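Long-range contacts in isatin hydrolase (Ralstonia solanacearum, PDB 5NMP), which catalyses the hydrolysis of isatin, a manganese-dependent reaction of a metal-binding enzyme from the cyclase family: residues A[142-147]-A[188-193]; A[111-116]-A[130-135]. All coordinates share one frame; numbering follows the deposited sequence.

Contact 1 of 2, residues A[142-147]-A[188-193]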
# COMPACT_ATOMS: atom_id res chain seq x y z
N ILE A 142 -16.38 -7.99 20.34
CA ILE A 142 -15.77 -7.63 19.06
C ILE A 142 -16.48 -6.42 18.46
O ILE A 142 -17.68 -6.49 18.17
CB ILE A 142 -15.82 -8.80 18.07
CG1 ILE A 142 -15.10 -10.03 18.65
CG2 ILE A 142 -15.22 -8.40 16.73
CD1 ILE A 142 -15.24 -11.27 17.80
N PRO A 143 -15.76 -5.31 18.27
CA PRO A 143 -16.37 -4.05 17.83
C PRO A 143 -16.79 -4.05 16.36
O PRO A 143 -16.13 -4.66 15.52
CB PRO A 143 -15.27 -3.02 18.08
CG PRO A 143 -14.01 -3.79 17.96
CD PRO A 143 -14.31 -5.17 18.48
N ALA A 144 -17.89 -3.37 16.07
CA ALA A 144 -18.39 -3.28 14.70
C ALA A 144 -17.46 -2.42 13.85
O ALA A 144 -17.01 -1.36 14.29
CB ALA A 144 -19.80 -2.71 14.68
N GLY A 145 -17.16 -2.89 12.65
CA GLY A 145 -16.29 -2.17 11.74
C GLY A 145 -14.83 -2.51 11.92
O GLY A 145 -13.95 -1.80 11.43
N ALA A 146 -14.56 -3.61 12.61
CA ALA A 146 -13.19 -4.02 12.89
C ALA A 146 -12.79 -5.25 12.09
O ALA A 146 -13.63 -6.10 11.78
CB ALA A 146 -13.01 -4.29 14.38
N TRP A 147 -11.51 -5.35 11.75
CA TRP A 147 -10.96 -6.58 11.19
C TRP A 147 -10.98 -7.68 12.23
O TRP A 147 -10.76 -7.44 13.42
CB TRP A 147 -9.52 -6.39 10.70
CG TRP A 147 -9.36 -5.64 9.43
CD1 TRP A 147 -9.00 -4.33 9.29
CD2 TRP A 147 -9.51 -6.15 8.10
NE1 TRP A 147 -8.94 -3.99 7.96
CE2 TRP A 147 -9.25 -5.10 7.21
CE3 TRP A 147 -9.86 -7.41 7.58
CZ2 TRP A 147 -9.32 -5.25 5.82
CZ3 TRP A 147 -9.93 -7.56 6.21
CH2 TRP A 147 -9.66 -6.49 5.34
N GLU A 188 -24.13 -10.61 13.65
CA GLU A 188 -24.24 -10.25 15.07
C GLU A 188 -23.15 -9.28 15.53
O GLU A 188 -23.27 -8.68 16.60
CB GLU A 188 -24.21 -11.51 15.93
CG GLU A 188 -25.45 -12.38 15.80
CD GLU A 188 -26.70 -11.68 16.27
OE1 GLU A 188 -26.71 -11.16 17.41
OE2 GLU A 188 -27.69 -11.63 15.50
N ARG A 189 -22.10 -9.11 14.73
CA ARG A 189 -20.98 -8.27 15.14
C ARG A 189 -20.59 -7.22 14.11
O ARG A 189 -19.85 -6.28 14.44
CB ARG A 189 -19.77 -9.15 15.47
CG ARG A 189 -19.94 -9.96 16.74
CD ARG A 189 -20.17 -9.06 17.93
NE ARG A 189 -20.28 -9.80 19.18
CZ ARG A 189 -21.43 -10.16 19.74
NH1 ARG A 189 -22.58 -9.83 19.17
NH2 ARG A 189 -21.44 -10.83 20.88
N ASN A 190 -21.09 -7.37 12.89
CA ASN A 190 -20.91 -6.37 11.84
C ASN A 190 -19.44 -6.03 11.60
O ASN A 190 -19.04 -4.86 11.57
CB ASN A 190 -21.70 -5.10 12.19
CG ASN A 190 -21.91 -4.18 11.00
OD1 ASN A 190 -21.72 -4.58 9.85
ND2 ASN A 190 -22.32 -2.95 11.28
N VAL A 191 -18.63 -7.07 11.45
CA VAL A 191 -17.19 -6.90 11.29
C VAL A 191 -16.84 -6.29 9.93
O VAL A 191 -17.64 -6.31 9.00
CB VAL A 191 -16.45 -8.24 11.45
CG1 VAL A 191 -16.75 -8.85 12.80
CG2 VAL A 191 -16.83 -9.20 10.33
N HIS A 192 -15.63 -5.75 9.84
CA HIS A 192 -15.14 -5.09 8.64
C HIS A 192 -14.68 -6.12 7.61
O HIS A 192 -14.91 -5.97 6.41
CB HIS A 192 -14.00 -4.14 9.00
CG HIS A 192 -13.49 -3.33 7.85
ND1 HIS A 192 -14.25 -2.37 7.22
CD2 HIS A 192 -12.28 -3.31 7.24
CE1 HIS A 192 -13.54 -1.80 6.26
NE2 HIS A 192 -12.34 -2.35 6.25
N GLY A 193 -14.04 -7.18 8.10
CA GLY A 193 -13.43 -8.16 7.23
C GLY A 193 -12.79 -9.30 7.99
O GLY A 193 -12.84 -9.35 9.22
O HOH W 1 -20.28 -5.64 17.36
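His192 turns its imidazole edge onto the indole of Trp147 in an edge-to-face pair, with the planes at 83° and CD2 of His192 3.5 Å from NE1 of Trp147. The two residues sit where two loops feed neighbouring parallel strands, 147-151 and 193-195, in the middle of the mixed sheet. CG of Trp147 stands anti to its own carbonyl carbon, beside the backbone N (chi1 -75°). The indole meets both His192, whose CD2 lies over one face, and the bare backbone of Gly193, CE3 of Trp147 being 3.5 Å from C of Gly193.

Behind the rings the backbones are tied by two hydrogen bonds. His192 N donates to Ala146 O at 2.8 Å, a fairly straight bond in which the donor stands well above the carbonyl plane. One step back, Gly145 N donates to Asn190 O at 2.9 Å. Gly145 is the third residue of a type II turn from Pro143 to Ala146; its positive phi suits glycine, and the turn directs this N-H at the other loop. Ile142 CG2 meets Val191 CG1 at 4.2 Å, an apolar contact between two buried side chains.

Further out, Glu136 on helix 129-139 forms a salt bridge with Arg189 NE and accepts from Ile142 N, so one carboxylate oxygen serves both loops. His192 NE2 is paired with Asn105 O, which would hold the imidazole in its rotation against the indole. Trp147 is about 8 Å, side chain to side chain, from the manganese ligand Asp82, near the metal site without touching the ion. At the outer end a single water bridges the loops, donating to Ile142 O at 2.9 Å and to Arg189 O at 3.0 Å.

Contact 2 of 2, residues A[111-116]-A[130-135]; sequences VVIDAS and DFLQAW
CD1 of Ile113 is the bump here, and the face of Trp135 is what it rests on: the methyl lies 3.5 Å from the centroid of the five-membered ring and 12° off the ring normal, a CH-pi contact. The other branch of Ile113 goes elsewhere, its CG2 meeting the edge of Phe131 with CE1 at 3.7 Å. The isoleucine thus fills the groove between two aromatic side chains one helical turn apart. Both leave helix 129-139 with CG anti to the backbone N (chi1 -177° in Trp135), which sets each CG beside the carbonyl carbon.

This is the strand-to-helix half of a beta-alpha-beta crossover: strand 107-114 runs into helix 129-139, which lies over the sheet before the chain returns as the parallel neighbour 147-151. Leu132 fills in beside Ile113, where its CD2 comes within 4.3 Å of Ile113 CG1. Two residues before Ile113, Val111 CB meets Trp135 CH2 at 3.8 Å. The indole N-H has weak partners in Val112 O, 3.3 Å from NE1, and in a water that also accepts from Asp114 N. At the C-terminal end of the strand, Asp114 OD1 accepts from Ser116 N in an Asx turn, and Ser116 OG donates to that same oxygen at 2.8 Å on its syn side.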
# COMPACT_ATOMS: atom_id res chain seq x y z
N VAL A 111 -9.23 -6.88 15.84
CA VAL A 111 -9.10 -7.80 16.96
C VAL A 111 -8.32 -9.01 16.48
O VAL A 111 -8.38 -9.37 15.31
CB VAL A 111 -10.47 -8.24 17.52
CG1 VAL A 111 -11.24 -7.03 18.03
CG2 VAL A 111 -11.28 -8.99 16.47
N VAL A 112 -7.58 -9.64 17.39
CA VAL A 112 -6.76 -10.79 17.02
C VAL A 112 -7.20 -12.03 17.79
O VAL A 112 -7.17 -12.06 19.02
CB VAL A 112 -5.27 -10.52 17.28
CG1 VAL A 112 -4.44 -11.73 16.90
CG2 VAL A 112 -4.81 -9.28 16.51
N ILE A 113 -7.61 -13.06 17.05
CA ILE A 113 -8.04 -14.32 17.65
C ILE A 113 -6.92 -15.36 17.57
O ILE A 113 -6.59 -15.83 16.48
CB ILE A 113 -9.29 -14.89 16.95
CG1 ILE A 113 -10.31 -13.78 16.67
CG2 ILE A 113 -9.90 -16.03 17.76
CD1 ILE A 113 -10.82 -13.09 17.91
N ASP A 114 -6.35 -15.72 18.72
CA ASP A 114 -5.22 -16.65 18.74
C ASP A 114 -5.67 -18.10 18.86
O ASP A 114 -6.20 -18.52 19.89
CB ASP A 114 -4.28 -16.32 19.90
CG ASP A 114 -3.08 -17.25 19.95
OD1 ASP A 114 -2.64 -17.72 18.88
OD2 ASP A 114 -2.57 -17.52 21.07
N ALA A 115 -5.43 -18.87 17.80
CA ALA A 115 -5.77 -20.29 17.78
C ALA A 115 -4.56 -21.13 17.39
O ALA A 115 -4.72 -22.25 16.90
CB ALA A 115 -6.92 -20.54 16.82
N SER A 116 -3.37 -20.60 17.61
CA SER A 116 -2.14 -21.26 17.19
C SER A 116 -1.93 -22.62 17.87
O SER A 116 -1.43 -23.56 17.24
CB SER A 116 -0.93 -20.35 17.45
OG SER A 116 -0.92 -19.88 18.78
N ASP A 130 -18.79 -20.85 19.31
CA ASP A 130 -18.48 -21.11 20.71
C ASP A 130 -17.11 -20.57 21.09
O ASP A 130 -16.95 -19.94 22.13
CB ASP A 130 -18.56 -22.60 21.01
CG ASP A 130 -19.95 -23.17 20.82
OD1 ASP A 130 -20.70 -22.63 19.97
OD2 ASP A 130 -20.31 -24.13 21.53
N PHE A 131 -16.13 -20.81 20.23
CA PHE A 131 -14.77 -20.33 20.47
C PHE A 131 -14.71 -18.81 20.45
O PHE A 131 -14.00 -18.20 21.26
CB PHE A 131 -13.80 -20.92 19.44
CG PHE A 131 -12.35 -20.66 19.75
CD1 PHE A 131 -11.72 -19.52 19.27
CD2 PHE A 131 -11.62 -21.55 20.51
CE1 PHE A 131 -10.38 -19.27 19.54
CE2 PHE A 131 -10.28 -21.32 20.79
CZ PHE A 131 -9.66 -20.18 20.31
N LEU A 132 -15.44 -18.20 19.53
CA LEU A 132 -15.48 -16.74 19.44
C LEU A 132 -16.14 -16.11 20.67
O LEU A 132 -15.66 -15.10 21.19
CB LEU A 132 -16.21 -16.31 18.16
CG LEU A 132 -15.46 -16.53 16.85
CD1 LEU A 132 -16.36 -16.26 15.66
CD2 LEU A 132 -14.20 -15.67 16.78
N GLN A 133 -17.23 -16.72 21.14
CA GLN A 133 -17.94 -16.20 22.30
C GLN A 133 -17.14 -16.36 23.59
O GLN A 133 -17.29 -15.57 24.53
CB GLN A 133 -19.30 -16.89 22.45
CG GLN A 133 -20.33 -16.45 21.42
CD GLN A 133 -21.66 -17.17 21.57
OE1 GLN A 133 -21.71 -18.32 22.01
NE2 GLN A 133 -22.74 -16.49 21.20
N ALA A 134 -16.29 -17.38 23.64
CA ALA A 134 -15.40 -17.58 24.78
C ALA A 134 -14.30 -16.52 24.78
O ALA A 134 -13.85 -16.07 25.83
CB ALA A 134 -14.80 -18.97 24.76
N TRP A 135 -13.87 -16.14 23.58
CA TRP A 135 -12.86 -15.10 23.40
C TRP A 135 -13.36 -13.77 23.94
O TRP A 135 -12.63 -13.05 24.63
CB TRP A 135 -12.48 -14.97 21.92
CG TRP A 135 -11.40 -13.97 21.64
CD1 TRP A 135 -10.06 -14.22 21.54
CD2 TRP A 135 -11.57 -12.57 21.39
NE1 TRP A 135 -9.38 -13.06 21.26
CE2 TRP A 135 -10.28 -12.03 21.16
CE3 TRP A 135 -12.67 -11.72 21.34
CZ2 TRP A 135 -10.08 -10.68 20.89
CZ3 TRP A 135 -12.47 -10.38 21.07
CH2 TRP A 135 -11.18 -9.87 20.85
O HOH W 2 -6.74 -14.57 21.69

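Contact 2 comes first along the chain and closes before contact 1 opens; their centres are 14 Å apart. Together they follow three strands that lie side by side and parallel in the sheet, 107-114, 147-151 and 193-195. Contact 2 lays helix 129-139 on the first, and contact 1 joins the loops entering the other two. They touch directly: Val111 N and Trp147 O are probably hydrogen-bonded at 2.9 Å, and Ile142 CG1 packs on Trp135 CZ3 at 3.6 Å. Contact 2 lies away from the manganese site, whereas in contact 1 the side chain of Trp147 comes to about 11 Å from the manganese ion.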